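Local coordinates for protein transcriptional regulator, putative (Vibrio cholerae O1 biovar eltor str. N16961, PDB 3BJN) that probably binds DNA as an IclR-family negative regulator of allantoin and glyoxylate utilization operons, and is represented here by its C-terminal domain, at residues V36-L41 with E83-Y88; P63-A68 with F89-T94. All coordinates share one frame; numbering follows the deposited sequence.

Contact 1. Residues V36-L41 with E83-Y88; sequences VGYRAL and EKILRY
Y38 lays its ring flat on that of Y88, and this pair carries most of the contact between a hairpin tip and the last turn of helix 79-88. It is an offset stack: the centroids of the Y38 and Y88 rings are 3.7 Å apart and the planes differ by 3°. CD2 of Y88 stands over the centre of the Y38 ring, while CE2 of Y38 stands over the centre of the Y88 ring. The two side chains cross at about a right angle. The CB of Y88 points toward the hairpin, and with CG anti to the backbone N (chi1 172°) the ring starts out from there over the Y38 face. That CB itself lies over the same face of Y38, a CH-pi contact 3.9 Å from the centroid of the Y38 ring.

I85 comes to the edge of the Y38 ring, with its CG1 4.1 Å from Y38 CD1. The terminal CD1 of I85 rests 3.5 Å from the carbonyl O of G37, while neighbouring parts of the fold, M77 and L74, pack against the same side chain.

G37 and Y38 are the two central residues of a type II' turn, closed by backbone bonds in both directions between V36 and R39. This two-residue hairpin joins strands 29-36 and 39-45.

No direct hydrogen bond crosses the contact. A water does the polar work, 2.7 Å from Y38 OH and donating to K84 O over 2.9 Å. That same K84 O already takes the helical N-H of Y88. The chemistry therefore implies adhesion by stacked ring faces and aliphatic carbon at the surface, with the water linking the phenol to the helix backbone.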
loop_
_atom_site.group_PDB
_atom_site.type_symbol
_atom_site.label_atom_id
_atom_site.label_comp_id
_atom_site.label_asym_id
_atom_site.label_seq_id
_atom_site.Cartn_x
_atom_site.Cartn_y
_atom_site.Cartn_z
ATOM N N VAL A 36 -6.681 0.367 -9.749
ATOM C CA VAL A 36 -7.488 0.821 -10.883
ATOM C C VAL A 36 -6.793 0.273 -12.116
ATOM O O VAL A 36 -5.752 0.790 -12.552
ATOM C CB VAL A 36 -7.560 2.371 -10.965
ATOM C CG1 VAL A 36 -8.456 2.807 -12.126
ATOM C CG2 VAL A 36 -8.079 2.952 -9.620
ATOM N N GLY A 37 -7.361 -0.797 -12.645
ATOM C CA GLY A 37 -6.799 -1.414 -13.845
ATOM C C GLY A 37 -5.398 -1.918 -13.570
ATOM O O GLY A 37 -5.184 -2.792 -12.686
ATOM N N TYR A 38 -4.437 -1.377 -14.327
ATOM C CA TYR A 38 -3.053 -1.805 -14.189
ATOM C C TYR A 38 -2.277 -0.986 -13.147
ATOM O O TYR A 38 -1.045 -1.159 -13.028
ATOM C CB TYR A 38 -2.342 -1.669 -15.535
ATOM C CG TYR A 38 -2.800 -2.611 -16.603
ATOM C CD1 TYR A 38 -3.032 -3.968 -16.338
ATOM C CD2 TYR A 38 -2.947 -2.174 -17.924
ATOM C CE1 TYR A 38 -3.408 -4.850 -17.350
ATOM C CE2 TYR A 38 -3.318 -3.024 -18.931
ATOM C CZ TYR A 38 -3.544 -4.378 -18.666
ATOM O OH TYR A 38 -3.897 -5.186 -19.722
ATOM N N ARG A 39 -2.963 -0.060 -12.450
ATOM C CA ARG A 39 -2.248 0.956 -11.632
ATOM C C ARG A 39 -2.803 1.080 -10.233
ATOM O O ARG A 39 -3.910 0.637 -9.963
ATOM C CB ARG A 39 -2.238 2.338 -12.324
ATOM C CG ARG A 39 -1.766 2.237 -13.787
ATOM C CD ARG A 39 -1.738 3.580 -14.457
ATOM N NE ARG A 39 -0.694 4.449 -13.939
ATOM C CZ ARG A 39 0.574 4.465 -14.359
ATOM N NH1 ARG A 39 1.006 3.614 -15.302
ATOM N NH2 ARG A 39 1.437 5.327 -13.796
ATOM N N ALA A 40 -1.973 1.630 -9.350
ATOM C CA ALA A 40 -2.328 1.883 -7.947
ATOM C C ALA A 40 -2.537 3.389 -7.855
ATOM O O ALA A 40 -1.608 4.165 -8.076
ATOM C CB ALA A 40 -1.199 1.436 -7.034
ATOM N N LEU A 41 -3.762 3.796 -7.551
ATOM C CA LEU A 41 -4.075 5.213 -7.442
ATOM C C LEU A 41 -3.951 5.690 -5.984
ATOM O O LEU A 41 -4.506 5.075 -5.080
ATOM C CB LEU A 41 -5.499 5.465 -7.948
ATOM C CG LEU A 41 -6.015 6.882 -7.735
ATOM C CD1 LEU A 41 -5.284 7.882 -8.642
ATOM C CD2 LEU A 41 -7.512 6.943 -7.994
ATOM N N GLU A 83 -3.141 -12.138 -12.202
ATOM C CA GLU A 83 -2.409 -12.718 -13.335
ATOM C C GLU A 83 -2.412 -11.808 -14.565
ATOM O O GLU A 83 -1.362 -11.614 -15.209
ATOM C CB GLU A 83 -2.945 -14.124 -13.670
ATOM C CG GLU A 83 -2.696 -15.106 -12.525
ATOM C CD GLU A 83 -3.545 -16.369 -12.638
ATOM O OE1 GLU A 83 -4.299 -16.527 -13.631
ATOM O OE2 GLU A 83 -3.450 -17.210 -11.727
ATOM N N LYS A 84 -3.566 -11.215 -14.871
ATOM C CA LYS A 84 -3.697 -10.298 -16.016
ATOM C C LYS A 84 -2.764 -9.106 -15.873
ATOM O O LYS A 84 -2.144 -8.637 -16.846
ATOM C CB LYS A 84 -5.141 -9.779 -16.138
ATOM C CG LYS A 84 -6.137 -10.772 -16.690
ATOM C CD LYS A 84 -7.488 -10.096 -16.792
ATOM C CE LYS A 84 -8.512 -11.037 -17.378
ATOM N NZ LYS A 84 -9.867 -10.454 -17.212
ATOM N N ILE A 85 -2.677 -8.591 -14.647
ATOM C CA ILE A 85 -1.870 -7.425 -14.397
ATOM C C ILE A 85 -0.390 -7.782 -14.540
ATOM O O ILE A 85 0.346 -7.114 -15.237
ATOM C CB ILE A 85 -2.173 -6.823 -12.991
ATOM C CG1 ILE A 85 -3.591 -6.252 -12.996
ATOM C CG2 ILE A 85 -1.177 -5.740 -12.652
ATOM C CD1 ILE A 85 -4.136 -5.924 -11.594
ATOM N N LEU A 86 0.037 -8.864 -13.899
ATOM C CA LEU A 86 1.461 -9.225 -13.929
ATOM C C LEU A 86 1.870 -9.546 -15.380
ATOM O O LEU A 86 2.970 -9.173 -15.808
ATOM C CB LEU A 86 1.744 -10.411 -13.006
ATOM C CG LEU A 86 1.784 -10.045 -11.511
ATOM C CD1 LEU A 86 2.206 -11.269 -10.730
ATOM C CD2 LEU A 86 2.725 -8.901 -11.241
ATOM N N ARG A 87 0.993 -10.240 -16.119
ATOM C CA ARG A 87 1.317 -10.570 -17.527
ATOM C C ARG A 87 1.456 -9.310 -18.399
ATOM O O ARG A 87 2.296 -9.228 -19.323
ATOM C CB ARG A 87 0.326 -11.568 -18.134
ATOM C CG ARG A 87 0.425 -12.953 -17.465
ATOM C CD ARG A 87 -0.097 -14.100 -18.292
ATOM N NE ARG A 87 0.358 -15.366 -17.698
ATOM C CZ ARG A 87 -0.385 -16.151 -16.919
ATOM N NH1 ARG A 87 -1.646 -15.824 -16.631
ATOM N NH2 ARG A 87 0.140 -17.268 -16.423
ATOM N N TYR A 88 0.613 -8.318 -18.144
ATOM C CA TYR A 88 0.764 -7.060 -18.866
ATOM C C TYR A 88 2.149 -6.458 -18.652
ATOM O O TYR A 88 2.764 -5.966 -19.576
ATOM C CB TYR A 88 -0.285 -6.075 -18.387
ATOM C CG TYR A 88 -0.091 -4.689 -18.929
ATOM C CD1 TYR A 88 -0.233 -4.437 -20.299
ATOM C CD2 TYR A 88 0.224 -3.621 -18.089
ATOM C CE1 TYR A 88 -0.089 -3.131 -20.822
ATOM C CE2 TYR A 88 0.385 -2.315 -18.592
ATOM C CZ TYR A 88 0.219 -2.088 -19.970
ATOM O OH TYR A 88 0.377 -0.790 -20.446
HETATM O O HOH W 1 -3.527 -7.836 -19.218
#

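Contact 2. Residues P63-A68 with F89-T94; sequences PLLRGA and FGEDPT
P63 puts its CB 3.5 Å from CZ of F89, the far end of the phenyl ring. At L64, the centre of an inverse gamma turn, the side chain leads off toward A40 and M73, and the backbone does the touching: L64 O sits 3.6 Å from F89 CE2. L65 turns its CB toward the other segment, with CG anti to the backbone N (chi1 174°). Both of its methyls, CD1 and CD2, lie against F89 CB at 4.1 Å each, and CD1 also meets E91 CG at 3.8 Å. The L65 and F89 side chains run past one another, pointing in opposite senses, whereas E91 crosses L65 at about a right angle.

R66 reaches E91 in a long salt bridge, NH2 to OE2 3.7 Å, with the guanidinium and carboxylate planes 72° apart. The other carboxylate oxygen, OE1, accepts from W98 NE1.

Between F89 and E91, G90 is the C-prime residue of the Schellman motif that ends helix 79-88. The contact is thus mainly apolar with a loose ionic pair beside it, and it buries L64 O against the phenyl ring without a hydrogen-bond partner in the model.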
loop_
_atom_site.group_PDB
_atom_site.type_symbol
_atom_site.label_atom_id
_atom_site.label_comp_id
_atom_site.label_asym_id
_atom_site.label_seq_id
_atom_site.Cartn_x
_atom_site.Cartn_y
_atom_site.Cartn_z
ATOM N N PRO A 63 2.382 2.143 -11.629
ATOM C CA PRO A 63 2.063 0.770 -12.028
ATOM C C PRO A 63 1.899 -0.168 -10.827
ATOM O O PRO A 63 2.631 -0.063 -9.830
ATOM C CB PRO A 63 3.292 0.357 -12.867
ATOM C CG PRO A 63 3.885 1.650 -13.331
ATOM C CD PRO A 63 3.651 2.617 -12.214
ATOM N N LEU A 64 0.938 -1.081 -10.936
ATOM C CA LEU A 64 0.647 -2.064 -9.912
ATOM C C LEU A 64 1.612 -3.226 -10.093
ATOM O O LEU A 64 1.308 -4.239 -10.763
ATOM C CB LEU A 64 -0.821 -2.492 -10.061
ATOM C CG LEU A 64 -1.720 -2.865 -8.895
ATOM C CD1 LEU A 64 -1.505 -2.077 -7.684
ATOM C CD2 LEU A 64 -3.212 -2.866 -9.364
ATOM N N LEU A 65 2.812 -3.063 -9.519
ATOM C CA LEU A 65 3.906 -3.996 -9.800
ATOM C C LEU A 65 4.962 -3.967 -8.709
ATOM O O LEU A 65 5.292 -5.020 -8.159
ATOM C CB LEU A 65 4.551 -3.688 -11.159
ATOM C CG LEU A 65 5.819 -4.447 -11.605
ATOM C CD1 LEU A 65 5.427 -5.899 -11.841
ATOM C CD2 LEU A 65 6.414 -3.845 -12.861
ATOM N N ARG A 66 5.497 -2.781 -8.422
ATOM C CA ARG A 66 6.548 -2.614 -7.422
ATOM C C ARG A 66 6.002 -2.012 -6.128
ATOM O O ARG A 66 5.019 -1.272 -6.145
ATOM C CB ARG A 66 7.669 -1.723 -7.955
ATOM C CG ARG A 66 8.327 -2.206 -9.260
ATOM C CD ARG A 66 8.847 -3.624 -9.155
ATOM N NE ARG A 66 9.436 -4.075 -10.421
ATOM C CZ ARG A 66 9.651 -5.351 -10.755
ATOM N NH1 ARG A 66 9.327 -6.338 -9.923
ATOM N NH2 ARG A 66 10.185 -5.637 -11.933
ATOM N N GLY A 67 6.669 -2.335 -5.020
ATOM C CA GLY A 67 6.368 -1.695 -3.736
ATOM C C GLY A 67 5.348 -2.461 -2.918
ATOM O O GLY A 67 4.520 -3.196 -3.461
ATOM N N ALA A 68 5.392 -2.235 -1.604
ATOM C CA ALA A 68 4.492 -2.914 -0.663
ATOM C C ALA A 68 3.011 -2.751 -0.998
ATOM O O ALA A 68 2.277 -3.709 -0.888
ATOM C CB ALA A 68 4.771 -2.434 0.756
ATOM N N PHE A 89 2.652 -6.520 -17.420
ATOM C CA PHE A 89 3.959 -5.957 -17.126
ATOM C C PHE A 89 5.110 -6.921 -17.429
ATOM O O PHE A 89 6.256 -6.650 -17.054
ATOM C CB PHE A 89 3.997 -5.519 -15.666
ATOM C CG PHE A 89 3.175 -4.295 -15.395
ATOM C CD1 PHE A 89 3.436 -3.088 -16.075
ATOM C CD2 PHE A 89 2.113 -4.340 -14.477
ATOM C CE1 PHE A 89 2.653 -1.940 -15.849
ATOM C CE2 PHE A 89 1.348 -3.173 -14.218
ATOM C CZ PHE A 89 1.605 -1.990 -14.915
ATOM N N GLY A 90 4.813 -8.053 -18.062
ATOM C CA GLY A 90 5.861 -8.967 -18.531
ATOM C C GLY A 90 6.418 -9.897 -17.456
ATOM O O GLY A 90 7.472 -10.507 -17.626
ATOM N N GLU A 91 5.673 -10.040 -16.371
ATOM C CA GLU A 91 6.016 -10.955 -15.298
ATOM C C GLU A 91 5.263 -12.254 -15.488
ATOM O O GLU A 91 4.172 -12.272 -16.070
ATOM C CB GLU A 91 5.654 -10.352 -13.940
ATOM C CG GLU A 91 6.425 -9.079 -13.587
ATOM C CD GLU A 91 7.935 -9.315 -13.344
ATOM O OE1 GLU A 91 8.320 -10.339 -12.731
ATOM O OE2 GLU A 91 8.733 -8.450 -13.763
ATOM N N ASP A 92 5.877 -13.341 -15.021
ATOM C CA ASP A 92 5.271 -14.666 -15.061
ATOM C C ASP A 92 4.738 -14.945 -13.663
ATOM O O ASP A 92 5.517 -15.238 -12.754
ATOM C CB ASP A 92 6.301 -15.718 -15.494
ATOM C CG ASP A 92 5.747 -17.151 -15.478
ATOM O OD1 ASP A 92 4.583 -17.362 -15.072
ATOM O OD2 ASP A 92 6.491 -18.076 -15.887
ATOM N N PRO A 93 3.406 -14.861 -13.490
ATOM C CA PRO A 93 2.829 -14.974 -12.140
ATOM C C PRO A 93 3.015 -16.360 -11.499
ATOM O O PRO A 93 2.902 -16.489 -10.278
ATOM C CB PRO A 93 1.343 -14.672 -12.365
ATOM C CG PRO A 93 1.090 -15.006 -13.801
ATOM C CD PRO A 93 2.369 -14.638 -14.521
ATOM N N THR A 94 3.285 -17.368 -12.325
ATOM C CA THR A 94 3.411 -18.751 -11.846
ATOM C C THR A 94 4.767 -19.037 -11.204
ATOM O O THR A 94 4.955 -20.110 -10.621
ATOM C CB THR A 94 3.158 -19.790 -12.964
ATOM O OG1 THR A 94 4.258 -19.787 -13.877
ATOM C CG2 THR A 94 1.847 -19.516 -13.717
#

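How the contacts relate
From the N terminus, the hairpin between strands 29-36 and 39-45 supplies the first half of contact 1, and the run from the end of strand 61-63 into helix 67-76 the first half of contact 2. Helix 79-88 then closes the longer loop of contact 1, and the turn after it closes the shorter, mostly helical loop of contact 2. The segments alternate, so the loops cross rather than nest. Y38 O and L64 N, 2.9 Å apart, probably hydrogen-bond, joining the two first halves, while F89 CE2 packs against Y38 O. Together the contacts tie the 29-36/39-45 hairpin and the exit of edge strand 61-63 to the end of helix 79-88 and the turn that follows it.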